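Local atomic coordinates of beta-hexosaminidase (Neisseria gonorrhoeae, PDB entry 6JTJ), a protein that hydrolyses terminal beta-linked N-acetylhexosamine residues, probably releasing N-acetylglucosamine from peptidoglycan fragments during cell-wall recycling. Residues F118-L127 with A143-L154. Sequence-based numbering, arbitrary orientation.
Sequences FTRLPAMNVL and AGQVGRVLATEL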
loop_
_atom_site.group_PDB
_atom_site.type_symbol
_atom_site.label_atom_id
_atom_site.label_comp_id
_atom_site.label_asym_id
_atom_site.label_seq_id
_atom_site.Cartn_x
_atom_site.Cartn_y
_atom_site.Cartn_z
ATOM N N PHE C 118 -12.281 -20.633 5.661
ATOM C CA PHE C 118 -11.571 -20.097 6.825
ATOM C C PHE C 118 -12.480 -19.129 7.543
ATOM O O PHE C 118 -13.339 -18.505 6.925
ATOM C CB PHE C 118 -10.277 -19.365 6.374
ATOM C CG PHE C 118 -9.139 -20.287 6.050
ATOM C CD1 PHE C 118 -9.069 -20.923 4.826
ATOM C CD2 PHE C 118 -8.125 -20.509 6.977
ATOM C CE1 PHE C 118 -8.032 -21.790 4.538
ATOM C CE2 PHE C 118 -7.071 -21.365 6.692
ATOM C CZ PHE C 118 -7.025 -22.012 5.475
ATOM N N THR C 119 -12.279 -18.961 8.839
ATOM C CA THR C 119 -12.893 -17.864 9.555
ATOM C C THR C 119 -12.313 -16.563 9.004
ATOM O O THR C 119 -11.103 -16.463 8.820
ATOM C CB THR C 119 -12.559 -17.910 11.038
ATOM O OG1 THR C 119 -12.972 -19.164 11.542
ATOM C CG2 THR C 119 -13.256 -16.810 11.813
ATOM N N ARG C 120 -13.183 -15.583 8.729
ATOM C CA ARG C 120 -12.733 -14.267 8.295
ATOM C C ARG C 120 -12.138 -13.535 9.483
ATOM O O ARG C 120 -12.765 -13.413 10.518
ATOM C CB ARG C 120 -13.890 -13.469 7.691
ATOM C CG ARG C 120 -13.447 -12.232 6.923
ATOM C CD ARG C 120 -12.837 -12.601 5.582
ATOM N NE ARG C 120 -12.508 -11.411 4.800
ATOM C CZ ARG C 120 -11.399 -10.683 4.914
ATOM N NH1 ARG C 120 -10.449 -11.013 5.786
ATOM N NH2 ARG C 120 -11.238 -9.608 4.142
ATOM N N LEU C 121 -10.912 -13.058 9.336
ATOM C CA LEU C 121 -10.187 -12.438 10.438
ATOM C C LEU C 121 -10.367 -10.924 10.433
ATOM O O LEU C 121 -10.393 -10.312 9.365
ATOM C CB LEU C 121 -8.699 -12.767 10.334
ATOM C CG LEU C 121 -8.342 -14.250 10.370
ATOM C CD1 LEU C 121 -6.935 -14.457 9.839
ATOM C CD2 LEU C 121 -8.475 -14.817 11.769
ATOM N N PRO C 122 -10.466 -10.322 11.616
ATOM C CA PRO C 122 -10.603 -8.895 11.678
ATOM C C PRO C 122 -9.274 -8.232 11.445
ATOM O O PRO C 122 -8.234 -8.861 11.672
ATOM C CB PRO C 122 -11.020 -8.653 13.129
ATOM C CG PRO C 122 -10.354 -9.768 13.878
ATOM C CD PRO C 122 -10.516 -10.937 12.959
ATOM N N ALA C 123 -9.302 -6.975 11.009
ATOM C CA ALA C 123 -8.093 -6.176 10.947
ATOM C C ALA C 123 -7.553 -5.972 12.378
ATOM O O ALA C 123 -8.321 -5.891 13.328
ATOM C CB ALA C 123 -8.387 -4.841 10.303
ATOM N N MET C 124 -6.240 -5.892 12.525
ATOM C CA MET C 124 -5.650 -5.733 13.853
ATOM C C MET C 124 -6.069 -4.465 14.586
ATOM O O MET C 124 -6.093 -4.444 15.815
ATOM C CB MET C 124 -4.127 -5.815 13.793
ATOM C CG MET C 124 -3.585 -7.167 13.373
ATOM S SD MET C 124 -4.073 -8.505 14.487
ATOM C CE MET C 124 -5.538 -9.138 13.690
ATOM N N ASN C 125 -6.434 -3.409 13.874
ATOM C CA ASN C 125 -6.856 -2.214 14.575
ATOM C C ASN C 125 -8.170 -2.412 15.354
ATOM O O ASN C 125 -8.451 -1.644 16.270
ATOM C CB ASN C 125 -6.959 -0.997 13.660
ATOM C CG ASN C 125 -8.223 -0.978 12.849
ATOM O OD1 ASN C 125 -8.674 -2.001 12.334
ATOM N ND2 ASN C 125 -8.798 0.197 12.716
ATOM N N VAL C 126 -8.955 -3.407 14.963
ATOM C CA VAL C 126 -10.161 -3.753 15.680
ATOM C C VAL C 126 -9.799 -4.126 17.115
ATOM O O VAL C 126 -10.517 -3.764 18.027
ATOM C CB VAL C 126 -10.919 -4.897 14.993
ATOM C CG1 VAL C 126 -12.056 -5.397 15.860
ATOM C CG2 VAL C 126 -11.472 -4.427 13.641
ATOM N N LEU C 127 -8.657 -4.791 17.308
ATOM C CA LEU C 127 -8.204 -5.146 18.637
ATOM C C LEU C 127 -7.779 -3.932 19.432
ATOM O O LEU C 127 -8.039 -3.847 20.621
ATOM C CB LEU C 127 -7.079 -6.177 18.576
ATOM C CG LEU C 127 -7.521 -7.487 17.925
ATOM C CD1 LEU C 127 -6.317 -8.340 17.558
ATOM C CD2 LEU C 127 -8.472 -8.256 18.824
ATOM N N ALA C 143 -7.394 -10.691 21.367
ATOM C CA ALA C 143 -6.177 -10.930 20.568
ATOM C C ALA C 143 -5.736 -12.386 20.634
ATOM O O ALA C 143 -5.406 -12.990 19.608
ATOM C CB ALA C 143 -5.055 -10.001 21.006
ATOM N N GLY C 144 -5.784 -12.978 21.821
ATOM C CA GLY C 144 -5.416 -14.394 22.004
ATOM C C GLY C 144 -6.286 -15.333 21.206
ATOM O O GLY C 144 -5.804 -16.291 20.572
ATOM N N GLN C 145 -7.577 -15.051 21.179
ATOM C CA GLN C 145 -8.521 -15.852 20.387
ATOM C C GLN C 145 -8.317 -15.686 18.893
ATOM O O GLN C 145 -8.358 -16.664 18.144
ATOM C CB GLN C 145 -9.973 -15.477 20.727
ATOM C CG GLN C 145 -10.406 -15.837 22.167
ATOM C CD GLN C 145 -10.182 -17.329 22.523
ATOM O OE1 GLN C 145 -10.718 -18.241 21.881
ATOM N NE2 GLN C 145 -9.295 -17.572 23.492
ATOM N N VAL C 146 -8.056 -14.464 18.453
ATOM C CA VAL C 146 -7.748 -14.238 17.030
ATOM C C VAL C 146 -6.508 -15.032 16.638
ATOM O O VAL C 146 -6.517 -15.746 15.649
ATOM C CB VAL C 146 -7.566 -12.739 16.711
ATOM C CG1 VAL C 146 -7.025 -12.552 15.303
ATOM C CG2 VAL C 146 -8.898 -12.007 16.855
ATOM N N GLY C 147 -5.456 -14.940 17.438
ATOM C CA GLY C 147 -4.213 -15.688 17.158
ATOM C C GLY C 147 -4.420 -17.184 17.088
ATOM O O GLY C 147 -3.937 -17.862 16.184
ATOM N N ARG C 148 -5.191 -17.693 18.038
ATOM C CA ARG C 148 -5.495 -19.117 18.078
ATOM C C ARG C 148 -6.242 -19.598 16.842
ATOM O O ARG C 148 -5.901 -20.620 16.245
ATOM C CB ARG C 148 -6.304 -19.430 19.342
ATOM C CG ARG C 148 -6.492 -20.927 19.573
ATOM C CD ARG C 148 -7.431 -21.250 20.721
ATOM N NE ARG C 148 -7.697 -22.702 20.739
ATOM C CZ ARG C 148 -8.704 -23.300 21.375
ATOM N NH1 ARG C 148 -9.578 -22.574 22.070
ATOM N NH2 ARG C 148 -8.845 -24.632 21.305
ATOM N N VAL C 149 -7.290 -18.875 16.469
ATOM C CA VAL C 149 -8.074 -19.263 15.306
ATOM C C VAL C 149 -7.245 -19.157 14.051
ATOM O O VAL C 149 -7.221 -20.063 13.221
ATOM C CB VAL C 149 -9.328 -18.382 15.194
ATOM C CG1 VAL C 149 -10.041 -18.598 13.869
ATOM C CG2 VAL C 149 -10.272 -18.686 16.354
ATOM N N LEU C 150 -6.568 -18.024 13.904
ATOM C CA LEU C 150 -5.742 -17.768 12.736
ATOM C C LEU C 150 -4.772 -18.925 12.505
ATOM O O LEU C 150 -4.720 -19.510 11.424
ATOM C CB LEU C 150 -4.987 -16.452 12.972
ATOM C CG LEU C 150 -4.097 -15.839 11.902
ATOM C CD1 LEU C 150 -3.842 -14.395 12.311
ATOM C CD2 LEU C 150 -2.774 -16.579 11.742
ATOM N N ALA C 151 -4.004 -19.231 13.538
ATOM C CA ALA C 151 -2.944 -20.224 13.439
ATOM C C ALA C 151 -3.499 -21.641 13.276
ATOM O O ALA C 151 -3.035 -22.390 12.416
ATOM C CB ALA C 151 -2.030 -20.147 14.665
ATOM N N THR C 152 -4.500 -21.995 14.076
ATOM C CA THR C 152 -5.015 -23.364 14.069
ATOM C C THR C 152 -5.569 -23.750 12.699
ATOM O O THR C 152 -5.281 -24.824 12.194
ATOM C CB THR C 152 -6.083 -23.586 15.151
ATOM O OG1 THR C 152 -5.559 -23.242 16.441
ATOM C CG2 THR C 152 -6.511 -25.055 15.171
ATOM N N GLU C 153 -6.340 -22.867 12.081
ATOM C CA GLU C 153 -6.936 -23.188 10.802
ATOM C C GLU C 153 -5.861 -23.377 9.753
ATOM O O GLU C 153 -6.011 -24.208 8.847
ATOM C CB GLU C 153 -7.945 -22.108 10.386
ATOM C CG GLU C 153 -9.161 -22.067 11.294
ATOM C CD GLU C 153 -10.221 -21.055 10.879
ATOM O OE1 GLU C 153 -10.031 -20.301 9.915
ATOM O OE2 GLU C 153 -11.266 -20.995 11.545
ATOM N N LEU C 154 -4.782 -22.594 9.844
ATOM C CA LEU C 154 -3.696 -22.736 8.884
ATOM C C LEU C 154 -2.892 -23.991 9.170
ATOM O O LEU C 154 -2.478 -24.686 8.243
ATOM C CB LEU C 154 -2.775 -21.517 8.905
ATOM C CG LEU C 154 -3.306 -20.229 8.296
ATOM C CD1 LEU C 154 -2.366 -19.094 8.667
ATOM C CD2 LEU C 154 -3.434 -20.350 6.788
#
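Glu153, near the C-terminal end of helix 136-155, grips Thr119 of the incoming loop with both carboxylate oxygens. The backbone N of Thr119 donates to Glu153 OE1 at 2.8 Å, with an N-H...O angle of 154°. Thr119 OG1 donates to Glu153 OE2 in a short bond of 2.5 Å. Each oxygen uses its syn lone pair, the one on the side of its twin, which amounts to a bidentate grip on a single residue. Two torsions make this possible: Thr119 OG1 sits beside its own backbone N (chi1 -57°), bringing both donors to the same carboxylate, while the Glu153 chain runs extended beyond CG. OE2 also accepts from Gln375 NE2 of helix 369-382. Gln112 NE2 donates to Thr119 O, and Gln112 OE1 accepts from Leu121 N, so the loop is also tied to Gln112.

The Phe118 ring and the Glu153 side chain lie alongside each other, pointing opposite ways, with ring and carboxylate planes 60° apart, and Phe118 CE2 meets Leu154 CD2 at 3.8 Å. Beyond this pair the contact turns apolar. Leu121 crosses Leu150 at about a right angle, CD1 lying 3.8 Å from Leu150 CG. Val146 then divides its branches: CG1 meets Met124 CE at 4.1 Å, and CG2 faces Pro122 CG at 4.0 Å. Leu127, at the start of helix 124-134, ends the row against Ala143, its CD1 4.0 Å from Ala143 CB.

The loop thus runs antiparallel to helix 136-155 within the family 3 glycosidase domain, with Met124 about 6 Å, side chain to side chain, from Arg180, a predicted substrate-binding residue. With three donors gathered on one carboxylate, the chemistry probably stabilises Glu153 as an anion despite its burial, pairing a directional polar anchor with less specific hydrophobic contacts.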